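Long-range contacts in UL37 (Suid herpesvirus 1, PDB 4K70), which is an inner tegument protein that probably has an essential role in control of viral trafficking, represented here by its largely helical N-terminal half, which binds calcium and sodium ions: residues L247-E252 and V284-R289; V261-S266 and R277-G282; T290-L295 and D314-D319; P208-L213 and L297-A302. One frame throughout, in Å; residues are numbered along the deposited sequence.

Interaction 1 of 4, residues L247-E252 and V284-R289; sequences LVPVGE and VARRLR. With NA (sodium ion), chain K.
Two guanidinium groups meet residues 247-249 in different ways. Over one face of the Arg286 guanidinium lies CB of Leu247, offset toward the rim, with Leu247 CB 3.7 Å from Arg286 CZ. At its edge, Arg286 NE donates an almost straight hydrogen bond to Val248 O (3.0 Å, 174°); the oxygen lies in the guanidinium plane, but NE stands above the plane of that carbonyl. Before the bend at chi3 (63°), Arg286 CG packs 3.6 Å from Val250 CG2, the two side chains crossing at about a right angle. The Arg287 guanidinium instead receives Val248 CG2 over the centre of one face, while its NE is held by Asn254 O. Val248 CG2 also rests on Arg289 CG, at 3.6 Å. Between the backbones there is a single beta bridge, Leu247 with Leu288, marked by Val248 N donating to Arg287 O at 2.8 Å, nearly along the C=O axis. Past it, a type II turn from Pro249 to Glu252 presents Val250 O, at 2.3 Å, and both Glu252 carboxylate oxygens to a sodium ion. The contact joins the two loops that flank helix 260-271, and Leu288 packs on that helix and on helix 208-223.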
loop_
_atom_site.group_PDB
_atom_site.type_symbol
_atom_site.label_atom_id
_atom_site.label_comp_id
_atom_site.label_asym_id
_atom_site.label_seq_id
_atom_site.Cartn_x
_atom_site.Cartn_y
_atom_site.Cartn_z
ATOM N N LEU A 247 -17.249 -27.792 -24.440
ATOM C CA LEU A 247 -17.320 -28.829 -23.422
ATOM C C LEU A 247 -16.958 -30.208 -23.974
ATOM O O LEU A 247 -17.280 -30.535 -25.113
ATOM C CB LEU A 247 -18.727 -28.890 -22.820
ATOM C CG LEU A 247 -19.230 -27.798 -21.874
ATOM C CD1 LEU A 247 -20.702 -28.028 -21.610
ATOM C CD2 LEU A 247 -18.452 -27.813 -20.567
ATOM N N VAL A 248 -16.298 -31.016 -23.154
ATOM C CA VAL A 248 -15.968 -32.388 -23.541
ATOM C C VAL A 248 -17.213 -33.276 -23.445
ATOM O O VAL A 248 -17.849 -33.357 -22.389
ATOM C CB VAL A 248 -14.833 -32.984 -22.657
ATOM C CG1 VAL A 248 -14.643 -34.480 -22.947
ATOM C CG2 VAL A 248 -13.528 -32.229 -22.864
ATOM N N PRO A 249 -17.572 -33.935 -24.555
ATOM C CA PRO A 249 -18.686 -34.896 -24.602
ATOM C C PRO A 249 -18.647 -35.934 -23.472
ATOM O O PRO A 249 -17.580 -36.473 -23.156
ATOM C CB PRO A 249 -18.499 -35.590 -25.956
ATOM C CG PRO A 249 -17.142 -35.107 -26.484
ATOM C CD PRO A 249 -16.919 -33.779 -25.864
ATOM N N VAL A 250 -19.798 -36.188 -22.856
ATOM C CA VAL A 250 -19.904 -37.227 -21.841
ATOM C C VAL A 250 -19.554 -38.569 -22.477
ATOM O O VAL A 250 -19.929 -38.827 -23.617
ATOM C CB VAL A 250 -21.328 -37.302 -21.260
ATOM C CG1 VAL A 250 -21.441 -38.450 -20.266
ATOM C CG2 VAL A 250 -21.712 -35.978 -20.603
ATOM N N GLY A 251 -18.822 -39.412 -21.757
ATOM C CA GLY A 251 -18.512 -40.742 -22.256
ATOM C C GLY A 251 -17.147 -40.851 -22.908
ATOM O O GLY A 251 -16.644 -41.955 -23.137
ATOM N N GLU A 252 -16.540 -39.711 -23.223
ATOM C CA GLU A 252 -15.177 -39.713 -23.731
ATOM C C GLU A 252 -14.250 -39.928 -22.550
ATOM O O GLU A 252 -14.586 -39.557 -21.419
ATOM C CB GLU A 252 -14.871 -38.410 -24.468
ATOM C CG GLU A 252 -15.032 -38.493 -25.986
ATOM C CD GLU A 252 -16.351 -39.122 -26.441
ATOM O OE1 GLU A 252 -16.672 -40.260 -26.029
ATOM O OE2 GLU A 252 -17.065 -38.484 -27.244
ATOM N N VAL A 284 -23.383 -36.186 -13.060
ATOM C CA VAL A 284 -22.620 -35.993 -14.284
ATOM C C VAL A 284 -22.445 -34.499 -14.561
ATOM O O VAL A 284 -23.400 -33.719 -14.491
ATOM C CB VAL A 284 -23.287 -36.697 -15.490
ATOM C CG1 VAL A 284 -22.453 -36.534 -16.734
ATOM C CG2 VAL A 284 -23.503 -38.176 -15.186
ATOM N N ALA A 285 -21.211 -34.103 -14.839
ATOM C CA ALA A 285 -20.910 -32.735 -15.235
ATOM C C ALA A 285 -19.750 -32.760 -16.214
ATOM O O ALA A 285 -18.728 -33.407 -15.970
ATOM C CB ALA A 285 -20.579 -31.881 -14.020
ATOM N N ARG A 286 -19.927 -32.085 -17.341
ATOM C CA ARG A 286 -18.913 -32.062 -18.374
ATOM C C ARG A 286 -17.844 -31.046 -18.002
ATOM O O ARG A 286 -18.117 -30.078 -17.295
ATOM C CB ARG A 286 -19.549 -31.710 -19.716
ATOM C CG ARG A 286 -20.746 -32.582 -20.039
ATOM C CD ARG A 286 -21.455 -32.094 -21.278
ATOM N NE ARG A 286 -20.610 -32.174 -22.469
ATOM C CZ ARG A 286 -20.975 -31.718 -23.665
ATOM N NH1 ARG A 286 -22.169 -31.154 -23.825
ATOM N NH2 ARG A 286 -20.150 -31.823 -24.703
ATOM N N ARG A 287 -16.619 -31.281 -18.450
ATOM C CA ARG A 287 -15.553 -30.331 -18.203
ATOM C C ARG A 287 -15.214 -29.621 -19.500
ATOM O O ARG A 287 -15.495 -30.127 -20.596
ATOM C CB ARG A 287 -14.318 -31.032 -17.655
ATOM C CG ARG A 287 -13.541 -31.771 -18.717
ATOM C CD ARG A 287 -12.239 -32.331 -18.170
ATOM N NE ARG A 287 -11.622 -33.185 -19.177
ATOM C CZ ARG A 287 -10.669 -32.801 -20.017
ATOM N NH1 ARG A 287 -10.170 -31.575 -19.959
ATOM N NH2 ARG A 287 -10.199 -33.659 -20.911
ATOM N N LEU A 288 -14.631 -28.431 -19.372
ATOM C CA LEU A 288 -14.175 -27.687 -20.530
ATOM C C LEU A 288 -13.031 -28.440 -21.204
ATOM O O LEU A 288 -12.153 -28.979 -20.523
ATOM C CB LEU A 288 -13.705 -26.300 -20.107
ATOM C CG LEU A 288 -14.778 -25.352 -19.568
ATOM C CD1 LEU A 288 -14.139 -24.065 -19.079
ATOM C CD2 LEU A 288 -15.824 -25.059 -20.639
ATOM N N ARG A 289 -13.062 -28.491 -22.532
ATOM C CA ARG A 289 -11.958 -29.013 -23.323
ATOM C C ARG A 289 -10.656 -28.285 -22.961
ATOM O O ARG A 289 -10.668 -27.077 -22.668
ATOM C CB ARG A 289 -12.255 -28.830 -24.819
ATOM C CG ARG A 289 -13.518 -29.542 -25.308
ATOM C CD ARG A 289 -13.922 -29.067 -26.688
ATOM N NE ARG A 289 -12.795 -29.104 -27.618
ATOM C CZ ARG A 289 -12.824 -28.610 -28.849
ATOM N NH1 ARG A 289 -13.934 -28.051 -29.310
ATOM N NH2 ARG A 289 -11.750 -28.680 -29.622
HETATM NA NA NA K . -19.122 -39.685 -25.554
#

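Interaction 2 of 4, residues V261-S266 and R277-G282; sequences VEVRVS and RELRPG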
loop_
_atom_site.group_PDB
_atom_site.type_symbol
_atom_site.label_atom_id
_atom_site.label_comp_id
_atom_site.label_asym_id
_atom_site.label_seq_id
_atom_site.Cartn_x
_atom_site.Cartn_y
_atom_site.Cartn_z
ATOM N N VAL A 261 -9.537 -27.310 -10.124
ATOM C CA VAL A 261 -10.013 -26.225 -10.962
ATOM C C VAL A 261 -11.179 -26.699 -11.821
ATOM O O VAL A 261 -12.241 -26.073 -11.851
ATOM C CB VAL A 261 -8.891 -25.678 -11.897
ATOM C CG1 VAL A 261 -9.473 -24.695 -12.898
ATOM C CG2 VAL A 261 -7.789 -25.014 -11.085
ATOM N N GLU A 262 -10.970 -27.805 -12.530
ATOM C CA GLU A 262 -11.988 -28.320 -13.436
ATOM C C GLU A 262 -13.266 -28.696 -12.695
ATOM O O GLU A 262 -14.361 -28.429 -13.175
ATOM C CB GLU A 262 -11.452 -29.503 -14.227
ATOM C CG GLU A 262 -10.183 -29.188 -14.981
ATOM C CD GLU A 262 -9.849 -30.257 -15.985
ATOM O OE1 GLU A 262 -9.898 -31.450 -15.619
ATOM O OE2 GLU A 262 -9.558 -29.904 -17.143
ATOM N N VAL A 263 -13.131 -29.303 -11.525
ATOM C CA VAL A 263 -14.308 -29.634 -10.727
ATOM C C VAL A 263 -15.063 -28.366 -10.333
ATOM O O VAL A 263 -16.285 -28.299 -10.467
ATOM C CB VAL A 263 -13.956 -30.446 -9.477
ATOM C CG1 VAL A 263 -15.148 -30.503 -8.531
ATOM C CG2 VAL A 263 -13.517 -31.854 -9.874
ATOM N N ARG A 264 -14.331 -27.358 -9.873
ATOM C CA ARG A 264 -14.948 -26.104 -9.454
ATOM C C ARG A 264 -15.678 -25.437 -10.610
ATOM O O ARG A 264 -16.794 -24.958 -10.446
ATOM C CB ARG A 264 -13.904 -25.158 -8.854
ATOM C CG ARG A 264 -14.480 -23.873 -8.304
ATOM C CD ARG A 264 -14.500 -22.751 -9.343
ATOM N NE ARG A 264 -15.102 -21.546 -8.769
ATOM C CZ ARG A 264 -16.412 -21.366 -8.634
ATOM N NH1 ARG A 264 -17.255 -22.294 -9.068
ATOM N NH2 ARG A 264 -16.887 -20.256 -8.089
ATOM N N VAL A 265 -15.050 -25.420 -11.784
ATOM C CA VAL A 265 -15.650 -24.786 -12.957
ATOM C C VAL A 265 -16.854 -25.589 -13.458
ATOM O O VAL A 265 -17.928 -25.027 -13.727
ATOM C CB VAL A 265 -14.599 -24.582 -14.097
ATOM C CG1 VAL A 265 -15.275 -24.154 -15.379
ATOM C CG2 VAL A 265 -13.562 -23.549 -13.671
ATOM N N SER A 266 -16.672 -26.904 -13.568
ATOM C CA SER A 266 -17.727 -27.797 -14.047
ATOM C C SER A 266 -18.969 -27.740 -13.165
ATOM O O SER A 266 -20.096 -27.729 -13.660
ATOM C CB SER A 266 -17.217 -29.238 -14.110
ATOM O OG SER A 266 -16.245 -29.378 -15.127
ATOM N N ARG A 277 -19.251 -25.270 -6.011
ATOM C CA ARG A 277 -17.841 -25.516 -6.284
ATOM C C ARG A 277 -17.475 -26.995 -6.244
ATOM O O ARG A 277 -16.328 -27.351 -6.509
ATOM C CB ARG A 277 -16.965 -24.743 -5.289
ATOM C CG ARG A 277 -17.037 -23.229 -5.421
ATOM C CD ARG A 277 -15.935 -22.559 -4.600
ATOM N NE ARG A 277 -15.870 -21.115 -4.815
ATOM C CZ ARG A 277 -16.605 -20.229 -4.150
ATOM N NH1 ARG A 277 -17.471 -20.643 -3.232
ATOM N NH2 ARG A 277 -16.484 -18.932 -4.406
ATOM N N GLU A 278 -18.444 -27.852 -5.926
ATOM C CA GLU A 278 -18.181 -29.284 -5.789
ATOM C C GLU A 278 -19.200 -30.140 -6.516
ATOM O O GLU A 278 -20.334 -29.725 -6.741
ATOM C CB GLU A 278 -18.170 -29.684 -4.315
ATOM C CG GLU A 278 -17.348 -28.763 -3.436
ATOM C CD GLU A 278 -17.840 -28.747 -2.004
ATOM O OE1 GLU A 278 -18.027 -29.847 -1.432
ATOM O OE2 GLU A 278 -18.050 -27.633 -1.463
ATOM N N LEU A 279 -18.779 -31.348 -6.873
ATOM C CA LEU A 279 -19.648 -32.309 -7.527
ATOM C C LEU A 279 -19.852 -33.541 -6.650
ATOM O O LEU A 279 -18.923 -34.327 -6.447
ATOM C CB LEU A 279 -19.042 -32.736 -8.860
ATOM C CG LEU A 279 -19.109 -31.731 -10.008
ATOM C CD1 LEU A 279 -18.213 -32.185 -11.144
ATOM C CD2 LEU A 279 -20.554 -31.563 -10.484
ATOM N N ARG A 280 -21.065 -33.712 -6.133
ATOM C CA ARG A 280 -21.413 -34.941 -5.415
ATOM C C ARG A 280 -21.373 -36.128 -6.372
ATOM O O ARG A 280 -21.740 -35.997 -7.545
ATOM C CB ARG A 280 -22.796 -34.826 -4.770
ATOM C CG ARG A 280 -23.864 -34.218 -5.669
ATOM C CD ARG A 280 -25.265 -34.267 -5.033
ATOM N NE ARG A 280 -25.776 -35.610 -4.708
ATOM C CZ ARG A 280 -25.503 -36.741 -5.367
ATOM N NH1 ARG A 280 -24.698 -36.746 -6.426
ATOM N NH2 ARG A 280 -26.044 -37.888 -4.960
ATOM N N PRO A 281 -20.919 -37.297 -5.880
ATOM C CA PRO A 281 -20.770 -38.495 -6.720
ATOM C C PRO A 281 -22.097 -38.911 -7.352
ATOM O O PRO A 281 -23.150 -38.698 -6.753
ATOM C CB PRO A 281 -20.287 -39.561 -5.731
ATOM C CG PRO A 281 -19.655 -38.788 -4.622
ATOM C CD PRO A 281 -20.488 -37.542 -4.493
ATOM N N GLY A 282 -22.049 -39.475 -8.556
ATOM C CA GLY A 282 -23.263 -39.814 -9.272
ATOM C C GLY A 282 -23.847 -38.651 -10.056
ATOM O O GLY A 282 -24.822 -38.818 -10.792
#
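A helix and the chain that returns over it form this contact: residues 261-266 belong to helix 260-271, and the loop that leaves this helix supplies residues 277-282, in a fold built of helices and long loops, without strands. Two arginines do most of the touching. Arg264 and Arg277 lie side by side and point the same way, the aliphatic part of one serving as a cover for the other: Arg277 CG sits over the centre of one face of the Arg264 guanidinium, 3.8 Å from Arg264 CZ. Arg264 reaches there with CG anti to its backbone N (chi1 -176°) and a bend at chi2, whereas Arg277 is extended from CG to NE. Their guanidinium planes are 52° apart, and like charges come close, Arg264 NH2 to Arg277 NE at 3.5 Å. Asp220, on helix 208-223, probably offsets that repulsion, since its two carboxylate oxygens make salt bridges with the two arginines, OD2 to Arg264 NE and OD1 to Arg277 NE; Arg264 NH2 also bonds to Ala274 O. Beside the pair, Val263 CG1 packs on the loop backbone, 3.9 Å from Arg277 O, and loosely on Leu279 CD1. That same carbonyl receives a CA-H...O contact, with Arg264 CA 3.5 Å from Arg277 O.

Interaction 3 of 4, residues T290-L295 and D314-D319; sequences TDQGVL and DHTQVD. With NA (sodium ion), chain J.
A sodium site on the protein surface is shared by the two loops that flank helix 307-311: Gln292 OE1 and the backbone O of His315 both bind the ion, the latter at 2.5 Å. The glutamine amide does more than this. With CG anti to the backbone N (chi1 -173°) and the chain bent at chi2 (81°), its end lies along the 314-319 backbone, where OE1 accepts from Gln317 N at 2.9 Å, in the carbonyl plane and on a lone pair. Gln292 NE2 adds a weak bond to Gln317 O (3.4 Å), so that both ends of the Gln292 amide address Gln317, which should help set the rotation of the amide. Close by, a water accepts from Gln292 N and donates to His315 O, 2.6 Å away from that oxygen. An Asx turn, in which Asp291 OD2 accepts from Gly293 N at 3.0 Å, lies where the chain turns after Thr290; the same oxygen forms a salt bridge with Arg289. Thr316 OG1 donates to Thr290 O, although the hydroxyl is modelled too close to its surroundings for its place to be certain. On the apolar side, Leu295 CD2 meets Thr316 CG2 tip to tip at 3.6 Å, and Leu295 crosses Val318 at about a right angle, CD1 4.1 Å from Val318 CG1.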
loop_
_atom_site.group_PDB
_atom_site.type_symbol
_atom_site.label_atom_id
_atom_site.label_comp_id
_atom_site.label_asym_id
_atom_site.label_seq_id
_atom_site.Cartn_x
_atom_site.Cartn_y
_atom_site.Cartn_z
ATOM N N THR A 290 -9.544 -29.021 -22.956
ATOM C CA THR A 290 -8.232 -28.417 -22.763
ATOM C C THR A 290 -7.312 -28.752 -23.936
ATOM O O THR A 290 -6.092 -28.660 -23.816
ATOM C CB THR A 290 -7.567 -28.809 -21.416
ATOM O OG1 THR A 290 -7.475 -30.235 -21.306
ATOM C CG2 THR A 290 -8.359 -28.250 -20.205
ATOM N N ASP A 291 -7.906 -29.116 -25.073
ATOM C CA ASP A 291 -7.146 -29.364 -26.296
ATOM C C ASP A 291 -6.991 -28.069 -27.085
ATOM O O ASP A 291 -7.707 -27.097 -26.836
ATOM C CB ASP A 291 -7.810 -30.444 -27.165
ATOM C CG ASP A 291 -9.146 -30.004 -27.728
ATOM O OD1 ASP A 291 -10.161 -30.111 -27.016
ATOM O OD2 ASP A 291 -9.186 -29.553 -28.887
ATOM N N GLN A 292 -6.058 -28.059 -28.034
ATOM C CA GLN A 292 -5.701 -26.837 -28.759
ATOM C C GLN A 292 -6.898 -26.217 -29.477
ATOM O O GLN A 292 -6.922 -25.014 -29.715
ATOM C CB GLN A 292 -4.566 -27.111 -29.764
ATOM C CG GLN A 292 -4.000 -25.868 -30.460
ATOM C CD GLN A 292 -2.979 -25.091 -29.606
ATOM O OE1 GLN A 292 -2.300 -25.662 -28.743
ATOM N NE2 GLN A 292 -2.863 -23.784 -29.860
ATOM N N GLY A 293 -7.887 -27.041 -29.811
ATOM C CA GLY A 293 -9.078 -26.577 -30.504
ATOM C C GLY A 293 -9.998 -25.693 -29.678
ATOM O O GLY A 293 -10.833 -24.974 -30.225
ATOM N N VAL A 294 -9.853 -25.743 -28.358
ATOM C CA VAL A 294 -10.678 -24.920 -27.484
ATOM C C VAL A 294 -10.287 -23.446 -27.594
ATOM O O VAL A 294 -11.070 -22.569 -27.249
ATOM C CB VAL A 294 -10.600 -25.377 -26.005
ATOM C CG1 VAL A 294 -9.272 -24.988 -25.381
ATOM C CG2 VAL A 294 -11.750 -24.779 -25.200
ATOM N N LEU A 295 -9.078 -23.172 -28.078
ATOM C CA LEU A 295 -8.591 -21.788 -28.143
ATOM C C LEU A 295 -9.460 -20.888 -29.029
ATOM O O LEU A 295 -9.714 -19.726 -28.693
ATOM C CB LEU A 295 -7.127 -21.738 -28.582
ATOM C CG LEU A 295 -6.110 -21.575 -27.442
ATOM C CD1 LEU A 295 -6.774 -21.735 -26.085
ATOM C CD2 LEU A 295 -4.970 -22.549 -27.581
ATOM N N ASP A 314 0.912 -30.111 -22.312
ATOM C CA ASP A 314 1.180 -31.217 -23.224
ATOM C C ASP A 314 0.268 -31.162 -24.432
ATOM O O ASP A 314 0.604 -31.676 -25.488
ATOM C CB ASP A 314 1.027 -32.563 -22.505
ATOM C CG ASP A 314 2.154 -32.826 -21.540
ATOM O OD1 ASP A 314 3.296 -32.434 -21.859
ATOM O OD2 ASP A 314 1.905 -33.412 -20.463
ATOM N N HIS A 315 -0.893 -30.544 -24.269
ATOM C CA HIS A 315 -1.928 -30.600 -25.297
ATOM C C HIS A 315 -2.121 -29.257 -25.978
ATOM O O HIS A 315 -2.391 -29.193 -27.179
ATOM C CB HIS A 315 -3.268 -31.040 -24.690
ATOM C CG HIS A 315 -3.296 -32.473 -24.271
ATOM N ND1 HIS A 315 -2.813 -32.902 -23.055
ATOM C CD2 HIS A 315 -3.737 -33.581 -24.916
ATOM C CE1 HIS A 315 -2.956 -34.214 -22.963
ATOM N NE2 HIS A 315 -3.513 -34.651 -24.080
ATOM N N THR A 316 -1.953 -28.189 -25.206
ATOM C CA THR A 316 -2.370 -26.857 -25.622
ATOM C C THR A 316 -1.335 -25.802 -25.277
ATOM O O THR A 316 -0.783 -25.792 -24.176
ATOM C CB THR A 316 -3.706 -26.509 -24.937
ATOM O OG1 THR A 316 -4.737 -27.325 -25.506
ATOM C CG2 THR A 316 -4.063 -25.034 -25.097
ATOM N N GLN A 317 -1.080 -24.918 -26.229
ATOM C CA GLN A 317 -0.207 -23.775 -26.012
ATOM C C GLN A 317 -1.008 -22.476 -26.166
ATOM O O GLN A 317 -1.349 -22.076 -27.278
ATOM C CB GLN A 317 0.966 -23.800 -26.997
ATOM C CG GLN A 317 1.973 -22.691 -26.759
ATOM C CD GLN A 317 2.482 -22.680 -25.330
ATOM O OE1 GLN A 317 3.196 -23.601 -24.905
ATOM N NE2 GLN A 317 2.084 -21.660 -24.561
ATOM N N VAL A 318 -1.343 -21.834 -25.051
ATOM C CA VAL A 318 -2.028 -20.553 -25.130
ATOM C C VAL A 318 -1.037 -19.488 -25.560
ATOM O O VAL A 318 0.165 -19.598 -25.322
ATOM C CB VAL A 318 -2.684 -20.128 -23.789
ATOM C CG1 VAL A 318 -3.749 -21.115 -23.388
ATOM C CG2 VAL A 318 -1.631 -19.982 -22.703
ATOM N N ASP A 319 -1.546 -18.455 -26.205
ATOM C CA ASP A 319 -0.684 -17.375 -26.662
ATOM C C ASP A 319 -0.574 -16.266 -25.624
ATOM O O ASP A 319 -1.482 -15.452 -25.478
ATOM C CB ASP A 319 -1.220 -16.825 -27.971
ATOM C CG ASP A 319 -0.448 -15.618 -28.459
ATOM O OD1 ASP A 319 0.748 -15.463 -28.109
ATOM O OD2 ASP A 319 -1.061 -14.832 -29.206
HETATM NA NA NA J . -1.104 -28.279 -29.177
HETATM O O HOH W 1 -4.361 -30.433 -28.324
#

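Interaction 4 of 4, residues P208-L213 and L297-A302; sequences PLTRAL and LLDPGA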
loop_
_atom_site.group_PDB
_atom_site.type_symbol
_atom_site.label_atom_id
_atom_site.label_comp_id
_atom_site.label_asym_id
_atom_site.label_seq_id
_atom_site.Cartn_x
_atom_site.Cartn_y
_atom_site.Cartn_z
ATOM N N PRO A 208 -19.263 -15.433 -24.290
ATOM C CA PRO A 208 -19.950 -15.889 -23.077
ATOM C C PRO A 208 -19.035 -16.713 -22.165
ATOM O O PRO A 208 -19.020 -16.471 -20.956
ATOM C CB PRO A 208 -21.086 -16.756 -23.625
ATOM C CG PRO A 208 -21.328 -16.251 -25.007
ATOM C CD PRO A 208 -20.014 -15.757 -25.520
ATOM N N LEU A 209 -18.276 -17.657 -22.726
ATOM C CA LEU A 209 -17.395 -18.496 -21.911
ATOM C C LEU A 209 -16.364 -17.666 -21.146
ATOM O O LEU A 209 -16.124 -17.896 -19.969
ATOM C CB LEU A 209 -16.677 -19.543 -22.770
ATOM C CG LEU A 209 -15.697 -20.446 -22.010
ATOM C CD1 LEU A 209 -16.433 -21.205 -20.914
ATOM C CD2 LEU A 209 -14.996 -21.403 -22.953
ATOM N N THR A 210 -15.741 -16.712 -21.831
ATOM C CA THR A 210 -14.747 -15.848 -21.211
ATOM C C THR A 210 -15.369 -15.095 -20.024
ATOM O O THR A 210 -14.791 -15.026 -18.936
ATOM C CB THR A 210 -14.185 -14.840 -22.238
ATOM O OG1 THR A 210 -13.567 -15.548 -23.330
ATOM C CG2 THR A 210 -13.168 -13.922 -21.596
ATOM N N ARG A 211 -16.555 -14.539 -20.247
ATOM C CA ARG A 211 -17.236 -13.738 -19.241
ATOM C C ARG A 211 -17.626 -14.582 -18.055
ATOM O O ARG A 211 -17.501 -14.138 -16.915
ATOM C CB ARG A 211 -18.464 -13.052 -19.845
ATOM C CG ARG A 211 -18.090 -12.002 -20.879
ATOM C CD ARG A 211 -19.312 -11.449 -21.586
ATOM N NE ARG A 211 -20.120 -10.626 -20.695
ATOM C CZ ARG A 211 -21.255 -10.037 -21.057
ATOM N NH1 ARG A 211 -21.718 -10.180 -22.293
ATOM N NH2 ARG A 211 -21.920 -9.299 -20.185
ATOM N N ALA A 212 -18.080 -15.808 -18.320
ATOM C CA ALA A 212 -18.412 -16.748 -17.250
ATOM C C ALA A 212 -17.201 -17.096 -16.372
ATOM O O ALA A 212 -17.316 -17.179 -15.149
ATOM C CB ALA A 212 -19.035 -18.016 -17.828
ATOM N N LEU A 213 -16.044 -17.293 -16.995
ATOM C CA LEU A 213 -14.842 -17.688 -16.258
ATOM C C LEU A 213 -14.356 -16.526 -15.387
ATOM O O LEU A 213 -13.988 -16.722 -14.235
ATOM C CB LEU A 213 -13.742 -18.175 -17.217
ATOM C CG LEU A 213 -14.038 -19.524 -17.883
ATOM C CD1 LEU A 213 -13.039 -19.899 -19.025
ATOM C CD2 LEU A 213 -14.097 -20.622 -16.814
ATOM N N LEU A 297 -12.435 -21.061 -29.216
ATOM C CA LEU A 297 -13.657 -20.793 -28.453
ATOM C C LEU A 297 -13.425 -19.770 -27.343
ATOM O O LEU A 297 -14.316 -19.512 -26.526
ATOM C CB LEU A 297 -14.213 -22.088 -27.846
ATOM C CG LEU A 297 -15.036 -23.011 -28.752
ATOM C CD1 LEU A 297 -14.744 -22.718 -30.201
ATOM C CD2 LEU A 297 -14.752 -24.477 -28.434
ATOM N N LEU A 298 -12.223 -19.199 -27.314
ATOM C CA LEU A 298 -11.853 -18.224 -26.292
ATOM C C LEU A 298 -11.506 -16.889 -26.942
ATOM O O LEU A 298 -11.402 -16.792 -28.160
ATOM C CB LEU A 298 -10.660 -18.733 -25.475
ATOM C CG LEU A 298 -10.868 -20.015 -24.654
ATOM C CD1 LEU A 298 -9.555 -20.459 -24.020
ATOM C CD2 LEU A 298 -11.951 -19.846 -23.587
ATOM N N ASP A 299 -11.334 -15.856 -26.132
ATOM C CA ASP A 299 -10.898 -14.576 -26.668
ATOM C C ASP A 299 -9.374 -14.498 -26.754
ATOM O O ASP A 299 -8.668 -14.885 -25.821
ATOM C CB ASP A 299 -11.501 -13.417 -25.876
ATOM C CG ASP A 299 -12.979 -13.247 -26.153
ATOM O OD1 ASP A 299 -13.310 -12.628 -27.187
ATOM O OD2 ASP A 299 -13.807 -13.743 -25.353
ATOM N N PRO A 300 -8.865 -14.004 -27.889
ATOM C CA PRO A 300 -7.437 -14.119 -28.199
ATOM C C PRO A 300 -6.556 -13.445 -27.150
ATOM O O PRO A 300 -5.453 -13.926 -26.879
ATOM C CB PRO A 300 -7.305 -13.409 -29.556
ATOM C CG PRO A 300 -8.699 -13.346 -30.110
ATOM C CD PRO A 300 -9.608 -13.260 -28.921
ATOM N N GLY A 301 -7.049 -12.359 -26.558
ATOM C CA GLY A 301 -6.297 -11.634 -25.551
ATOM C C GLY A 301 -6.462 -12.155 -24.128
ATOM O O GLY A 301 -5.728 -11.734 -23.244
ATOM N N ALA A 302 -7.395 -13.078 -23.910
ATOM C CA ALA A 302 -7.679 -13.560 -22.559
ATOM C C ALA A 302 -7.835 -15.078 -22.439
ATOM O O ALA A 302 -8.702 -15.538 -21.701
ATOM C CB ALA A 302 -8.928 -12.883 -22.012
HETATM O O HOH W 2 -10.990 -16.140 -23.167
#
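The side-chain torsions of Leu209 and Thr210, in the first turn of helix 208-223, set what meets the loop at 297-302. Thr210 sets OG1 anti to its carbonyl carbon (chi1 -60°), which aims the hydroxyl at the loop and places CG2 anti to the backbone N. Asp299 meets it with CG likewise anti to the carbonyl carbon, and Thr210 OG1 donates to Asp299 OD2 at 2.7 Å, where OD2 uses its anti lone pair, the one away from the other carboxylate oxygen. OD2 is gripped a second time by Lys207 N, so this buried carboxylate oxygen has two donors at the beginning of the helix, a setting that would tend to stabilise its negative charge. Thr210 OG1 also accepts from a water at 2.6 Å, and this water accepts from Asp299 N and donates to Ala302 O, tying together the ends of the type I turn 299-302. Leu209, with CG anti to the backbone N (chi1 178°), crosses Leu298 obliquely. Leu298 CG is anti to its carbonyl carbon (chi1 -63°), which brings Leu298 CD2 within 3.5 Å of Leu209 CD2, tighter than ordinary van der Waals contact. The loop therefore lies against the N-terminal turn of helix 208-223, while Ala212 of this helix packs on helix 229-240.

How the interactions relate
All four contacts lie on one side of the chain's centre, with the loop between helices 260-271 and 307-311 supplying a segment to each. Interaction 4 closes the longest loop along the chain; interaction 1 is nested inside it and interaction 2 inside interaction 1, whereas interaction 3 follows both in series and crosses interaction 4. Centres of interactions 1 and 2 are about 12 Å apart and those of 3 and 4 about 13 Å; the widest gap, between 2 and 3, is about 22 Å. Leu288, Leu213 and Val265 connect interactions 1, 2 and 4 through an apolar cluster, so the long loop is held to helices 260-271 and 208-223 in interactions 2 and 4, and to neighbouring loops in 1 and 3.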